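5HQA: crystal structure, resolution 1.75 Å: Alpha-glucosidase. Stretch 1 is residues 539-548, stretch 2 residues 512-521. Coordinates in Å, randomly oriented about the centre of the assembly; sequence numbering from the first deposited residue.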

ATOM      1  N   ALA A 539      17.540   2.278  25.336  1.00 16.23           N
ATOM      2  CA  ALA A 539      17.325   3.403  26.237  1.00 17.27           C
ATOM      3  C   ALA A 539      15.902   3.455  26.784  1.00 17.35           C
ATOM      4  O   ALA A 539      15.672   4.127  27.795  1.00 17.40           O
ATOM      5  CB  ALA A 539      17.649   4.720  25.521  1.00 16.10           C
ATOM      6  N   LYS A 540      14.944   2.780  26.139  1.00 16.29           N
ATOM      7  CA  LYS A 540      13.532   2.853  26.521  1.00 15.39           C
ATOM      8  C   LYS A 540      12.922   1.453  26.528  1.00 17.10           C
ATOM      9  O   LYS A 540      12.008   1.152  25.754  1.00 16.00           O
ATOM     10  CB  LYS A 540      12.763   3.770  25.570  1.00 14.73           C
ATOM     11  CG  LYS A 540      13.257   5.224  25.521  1.00 14.72           C
ATOM     12  CD  LYS A 540      12.340   6.046  24.610  1.00 15.63           C
ATOM     13  CE  LYS A 540      12.628   7.539  24.678  1.00 20.93           C
ATOM     14  NZ  LYS A 540      13.842   7.904  23.907  1.00 24.75           N
ATOM     15  N   PRO A 541      13.391   0.572  27.416  1.00 16.02           N
ATOM     16  CA  PRO A 541      12.926  -0.822  27.355  1.00 17.29           C
ATOM     17  C   PRO A 541      11.445  -1.006  27.667  1.00 19.12           C
ATOM     18  O   PRO A 541      10.830  -1.937  27.125  1.00 16.47           O
ATOM     19  CB  PRO A 541      13.818  -1.541  28.381  1.00 16.92           C
ATOM     20  CG  PRO A 541      14.377  -0.473  29.238  1.00 21.18           C
ATOM     21  CD  PRO A 541      14.459   0.758  28.414  1.00 16.70           C
ATOM     22  N   ASP A 542      10.842  -0.173  28.519  1.00 16.38           N
ATOM     23  CA  ASP A 542       9.424  -0.368  28.819  1.00 15.88           C
ATOM     24  C   ASP A 542       8.568  -0.092  27.591  1.00 18.03           C
ATOM     25  O   ASP A 542       7.657  -0.865  27.266  1.00 16.27           O
ATOM     26  CB  ASP A 542       8.997   0.518  29.982  1.00 16.15           C
ATOM     27  CG  ASP A 542       9.621   0.077  31.309  1.00 28.84           C
ATOM     28  OD1 ASP A 542       9.796  -1.148  31.523  1.00 27.63           O
ATOM     29  OD2 ASP A 542       9.938   0.958  32.138  1.00 27.14           O
ATOM     30  N   ALA A 543       8.845   1.017  26.900  1.00 15.59           N
ATOM     31  CA  ALA A 543       8.143   1.301  25.653  1.00 14.11           C
ATOM     32  C   ALA A 543       8.457   0.248  24.604  1.00 14.68           C
ATOM     33  O   ALA A 543       7.578  -0.155  23.831  1.00 13.59           O
ATOM     34  CB  ALA A 543       8.525   2.693  25.142  1.00 15.54           C
ATOM     35  N   PHE A 544       9.713  -0.205  24.558  1.00 14.22           N
ATOM     36  CA  PHE A 544      10.123  -1.187  23.559  1.00 15.47           C
ATOM     37  C   PHE A 544       9.355  -2.494  23.706  1.00 17.82           C
ATOM     38  O   PHE A 544       9.200  -3.236  22.726  1.00 15.84           O
ATOM     39  CB  PHE A 544      11.631  -1.430  23.681  1.00 15.75           C
ATOM     40  CG  PHE A 544      12.226  -2.213  22.535  1.00 17.62           C
ATOM     41  CD1 PHE A 544      11.894  -1.915  21.223  1.00 20.07           C
ATOM     42  CD2 PHE A 544      13.154  -3.220  22.779  1.00 22.78           C
ATOM     43  CE1 PHE A 544      12.459  -2.619  20.176  1.00 21.17           C
ATOM     44  CE2 PHE A 544      13.723  -3.933  21.736  1.00 21.27           C
ATOM     45  CZ  PHE A 544      13.368  -3.634  20.434  1.00 20.16           C
ATOM     46  N   GLN A 545       8.860  -2.788  24.914  1.00 14.73           N
ATOM     47  CA  GLN A 545       8.126  -4.034  25.131  1.00 15.01           C
ATOM     48  C   GLN A 545       6.909  -4.144  24.214  1.00 16.12           C
ATOM     49  O   GLN A 545       6.568  -5.250  23.771  1.00 16.11           O
ATOM     50  CB  GLN A 545       7.701  -4.150  26.598  1.00 15.52           C
ATOM     51  CG  GLN A 545       7.120  -5.514  26.957  1.00 19.75           C
ATOM     52  CD  GLN A 545       8.145  -6.628  26.835  1.00 23.93           C
ATOM     53  OE1 GLN A 545       9.203  -6.596  27.473  1.00 24.19           O
ATOM     54  NE2 GLN A 545       7.839  -7.620  26.008  1.00 21.79           N
ATOM     55  N   PHE A 546       6.250  -3.025  23.895  1.00 14.04           N
ATOM     56  CA  PHE A 546       5.111  -3.128  22.989  1.00 13.89           C
ATOM     57  C   PHE A 546       5.542  -3.616  21.613  1.00 16.15           C
ATOM     58  O   PHE A 546       4.864  -4.450  21.001  1.00 15.57           O
ATOM     59  CB  PHE A 546       4.370  -1.804  22.842  1.00 13.44           C
ATOM     60  CG  PHE A 546       3.152  -1.930  21.976  1.00 13.07           C
ATOM     61  CD1 PHE A 546       1.995  -2.518  22.480  1.00 14.40           C
ATOM     62  CD2 PHE A 546       3.178  -1.533  20.643  1.00 14.61           C
ATOM     63  CE1 PHE A 546       0.864  -2.677  21.675  1.00 12.87           C
ATOM     64  CE2 PHE A 546       2.057  -1.688  19.834  1.00 14.19           C
ATOM     65  CZ  PHE A 546       0.900  -2.265  20.354  1.00 13.81           C
ATOM     66  N   ILE A 547       6.659  -3.096  21.101  1.00 14.70           N
ATOM     67  CA  ILE A 547       7.145  -3.527  19.795  1.00 14.08           C
ATOM     68  C   ILE A 547       7.547  -4.996  19.839  1.00 16.95           C
ATOM     69  O   ILE A 547       7.311  -5.749  18.888  1.00 15.79           O
ATOM     70  CB  ILE A 547       8.310  -2.631  19.339  1.00 15.02           C
ATOM     71  CG1 ILE A 547       7.845  -1.179  19.238  1.00 12.39           C
ATOM     72  CG2 ILE A 547       8.863  -3.110  18.001  1.00 14.55           C
ATOM     73  CD1 ILE A 547       8.935  -0.204  18.760  1.00 15.04           C
ATOM     74  N   GLN A 548       8.157  -5.430  20.945  1.00 16.62           N
ATOM     75  CA  GLN A 548       8.493  -6.840  21.084  1.00 16.37           C
ATOM     76  C   GLN A 548       7.250  -7.711  21.098  1.00 17.24           C
ATOM     77  O   GLN A 548       7.279  -8.839  20.597  1.00 17.78           O
ATOM     78  CB  GLN A 548       9.288  -7.071  22.361  1.00 15.10           C
ATOM     79  CG  GLN A 548      10.676  -6.472  22.345  1.00 15.17           C
ATOM     80  CD  GLN A 548      11.364  -6.674  23.670  1.00 25.54           C
ATOM     81  OE1 GLN A 548      11.254  -5.840  24.564  1.00 28.72           O
ATOM     82  NE2 GLN A 548      12.044  -7.801  23.822  1.00 24.32           N
TER
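Stretch 2, residues 512-521: TLAKQLALYV

Stretch 2 packs alongside stretch 1 as one helix against another, nearly parallel and running the same way, in a contact made entirely of van der Waals packing with no hydrogen bond between the two. Residues 513-521 are helical, as are 541-548, and both helices continue later in the chain. Their N-to-C directions differ by 12° and their axes approach to 9.9 Å, so the side chains of one can follow the other along its length instead of meeting at a single crossing point. The two segments bury 412 Å² in all, counting both sides.

T512 precedes the helix of stretch 2 as its N-cap: its OG1 accepts from K515 N at 3.3 Å, satisfying an amide that the first turn would otherwise leave without a partner. Further on the helix is kinked, for Y520 N and V521 N bond to L517 O and A518 O, three residues back, rather than to the turn before.

The residues of stretch 2 that point toward stretch 1 are L513, L517 and Y520, spaced by four and then three, the interval that brings side chains back to one side of a helix. L513 meets the beginning of the partner helix. Its CD2 lies 3.9 Å from K540 CD and 4.4 Å from A543 CB; the aliphatic part of the lysine serves here as an apolar surface, while its NZ is hydrogen-bonded elsewhere in the structure.

L517 occupies the middle, with L517 CA 7.0 Å from I547 CA. Its branched end reaches stretch 1 at several points: CD2 is 3.8 Å from I547 CG1, and CD1 is 4.4 Å from A543 CB. The single methyl of A543 points toward stretch 2 and adds little bulk beside its backbone, where L517 CD2 comes within 3.7 Å of A543 O. The CA-to-CB bond of I547 points sideways, but with chi1 m and chi2 t its CD1 end comes nearer to stretch 2.

F546 sets its large apolar ring against the later turns of stretch 2. F546 CE2 lies 3.5 Å from L517 O and 4.2 Å from Y520 CB, F546 CD2 is 4.1 Å from L517 CB, and V521 CG2 meets the ring at its edge, 3.9 Å from F546 CZ. Y520 in turn reaches I547, whose CD1 is 3.8 Å from Y520 CE2 and 3.7 Å from Y520 OH. Tyrosine suits this place because its ring can pack against an aliphatic neighbour while its hydroxyl is hydrogen-bonded elsewhere in the structure.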

ATOM      1  N   THR A 512       4.427  12.181  18.989  1.00 12.84           N
ATOM      2  CA  THR A 512       4.851  11.736  20.306  1.00 12.43           C
ATOM      3  C   THR A 512       5.398  10.314  20.216  1.00 11.98           C
ATOM      4  O   THR A 512       5.287   9.636  19.193  1.00 11.10           O
ATOM      5  CB  THR A 512       3.695  11.773  21.312  1.00 12.68           C
ATOM      6  OG1 THR A 512       2.713  10.798  20.936  1.00 12.82           O
ATOM      7  CG2 THR A 512       3.056  13.157  21.370  1.00 12.18           C
ATOM      8  N   LEU A 513       5.983   9.863  21.328  1.00 12.70           N
ATOM      9  CA  LEU A 513       6.504   8.504  21.408  1.00 12.19           C
ATOM     10  C   LEU A 513       5.385   7.476  21.315  1.00 12.98           C
ATOM     11  O   LEU A 513       5.511   6.471  20.608  1.00 14.04           O
ATOM     12  CB  LEU A 513       7.283   8.336  22.715  1.00 12.43           C
ATOM     13  CG  LEU A 513       7.902   6.976  23.020  1.00 16.49           C
ATOM     14  CD1 LEU A 513       8.903   6.589  21.952  1.00 15.89           C
ATOM     15  CD2 LEU A 513       8.578   7.048  24.390  1.00 15.33           C
ATOM     16  N   ALA A 514       4.282   7.703  22.030  1.00 12.90           N
ATOM     17  CA  ALA A 514       3.181   6.749  21.982  1.00 12.33           C
ATOM     18  C   ALA A 514       2.608   6.627  20.574  1.00 13.26           C
ATOM     19  O   ALA A 514       2.163   5.546  20.178  1.00 11.96           O
ATOM     20  CB  ALA A 514       2.096   7.152  22.982  1.00 13.25           C
ATOM     21  N   LYS A 515       2.626   7.708  19.791  1.00 11.60           N
ATOM     22  CA  LYS A 515       2.141   7.603  18.416  1.00 12.02           C
ATOM     23  C   LYS A 515       3.018   6.653  17.603  1.00 11.55           C
ATOM     24  O   LYS A 515       2.516   5.906  16.751  1.00 12.30           O
ATOM     25  CB  LYS A 515       2.079   8.990  17.770  1.00 10.47           C
ATOM     26  CG  LYS A 515       1.677   8.968  16.287  1.00 11.79           C
ATOM     27  CD  LYS A 515       1.109  10.316  15.868  1.00 13.16           C
ATOM     28  CE  LYS A 515       0.910  10.416  14.363  1.00 13.30           C
ATOM     29  NZ  LYS A 515       0.501  11.807  14.006  1.00 12.41           N
ATOM     30  N   GLN A 516       4.331   6.647  17.868  1.00 10.64           N
ATOM     31  CA  GLN A 516       5.210   5.704  17.182  1.00 10.57           C
ATOM     32  C   GLN A 516       4.829   4.263  17.496  1.00 13.99           C
ATOM     33  O   GLN A 516       4.920   3.390  16.626  1.00 16.49           O
ATOM     34  CB  GLN A 516       6.668   5.960  17.558  1.00 10.81           C
ATOM     35  CG  GLN A 516       7.233   7.261  17.000  1.00 13.53           C
ATOM     36  CD  GLN A 516       7.232   7.281  15.486  1.00 14.63           C
ATOM     37  OE1 GLN A 516       7.724   6.349  14.840  1.00 13.19           O
ATOM     38  NE2 GLN A 516       6.644   8.328  14.909  1.00 13.07           N
ATOM     39  N   LEU A 517       4.399   3.992  18.736  1.00 11.66           N
ATOM     40  CA  LEU A 517       3.952   2.643  19.082  1.00 11.26           C
ATOM     41  C   LEU A 517       2.633   2.305  18.394  1.00 12.27           C
ATOM     42  O   LEU A 517       2.446   1.184  17.898  1.00 12.93           O
ATOM     43  CB  LEU A 517       3.803   2.516  20.595  1.00 11.72           C
ATOM     44  CG  LEU A 517       5.063   2.764  21.416  1.00 13.22           C
ATOM     45  CD1 LEU A 517       4.745   2.662  22.895  1.00 13.61           C
ATOM     46  CD2 LEU A 517       6.140   1.768  21.024  1.00 12.79           C
ATOM     47  N   ALA A 518       1.710   3.265  18.357  1.00 13.07           N
ATOM     48  CA  ALA A 518       0.404   3.029  17.753  1.00 11.44           C
ATOM     49  C   ALA A 518       0.513   2.622  16.286  1.00 12.80           C
ATOM     50  O   ALA A 518      -0.360   1.904  15.776  1.00 11.54           O
ATOM     51  CB  ALA A 518      -0.455   4.285  17.892  1.00 10.65           C
ATOM     52  N   LEU A 519       1.568   3.066  15.590  1.00 12.18           N
ATOM     53  CA  LEU A 519       1.699   2.758  14.164  1.00 10.20           C
ATOM     54  C   LEU A 519       1.678   1.260  13.892  1.00 12.81           C
ATOM     55  O   LEU A 519       1.266   0.834  12.809  1.00 13.60           O
ATOM     56  CB  LEU A 519       2.990   3.350  13.609  1.00  9.74           C
ATOM     57  CG  LEU A 519       3.118   4.868  13.648  1.00 12.03           C
ATOM     58  CD1 LEU A 519       4.442   5.301  13.019  1.00 11.73           C
ATOM     59  CD2 LEU A 519       1.932   5.520  12.947  1.00 14.36           C
ATOM     60  N   TYR A 520       2.142   0.443  14.843  1.00 10.93           N
ATOM     61  CA  TYR A 520       2.215  -0.993  14.604  1.00 10.59           C
ATOM     62  C   TYR A 520       0.839  -1.625  14.487  1.00 13.61           C
ATOM     63  O   TYR A 520       0.721  -2.736  13.956  1.00 15.20           O
ATOM     64  CB  TYR A 520       3.032  -1.676  15.717  1.00 11.67           C
ATOM     65  CG  TYR A 520       4.505  -1.367  15.576  1.00 11.38           C
ATOM     66  CD1 TYR A 520       5.330  -2.175  14.807  1.00 12.58           C
ATOM     67  CD2 TYR A 520       5.052  -0.237  16.158  1.00 11.85           C
ATOM     68  CE1 TYR A 520       6.668  -1.882  14.643  1.00 14.06           C
ATOM     69  CE2 TYR A 520       6.393   0.071  15.995  1.00 12.38           C
ATOM     70  CZ  TYR A 520       7.196  -0.757  15.238  1.00 13.50           C
ATOM     71  OH  TYR A 520       8.525  -0.449  15.071  1.00 13.21           O
ATOM     72  N   VAL A 521      -0.200  -0.959  14.981  1.00 11.50           N
ATOM     73  CA  VAL A 521      -1.555  -1.446  14.808  1.00 12.38           C
ATOM     74  C   VAL A 521      -2.333  -0.613  13.796  1.00 13.16           C
ATOM     75  O   VAL A 521      -3.227  -1.147  13.133  1.00 14.41           O
ATOM     76  CB  VAL A 521      -2.301  -1.507  16.159  1.00 11.57           C
ATOM     77  CG1 VAL A 521      -3.616  -2.290  16.017  1.00 11.35           C
ATOM     78  CG2 VAL A 521      -1.412  -2.144  17.221  1.00 12.12           C
TER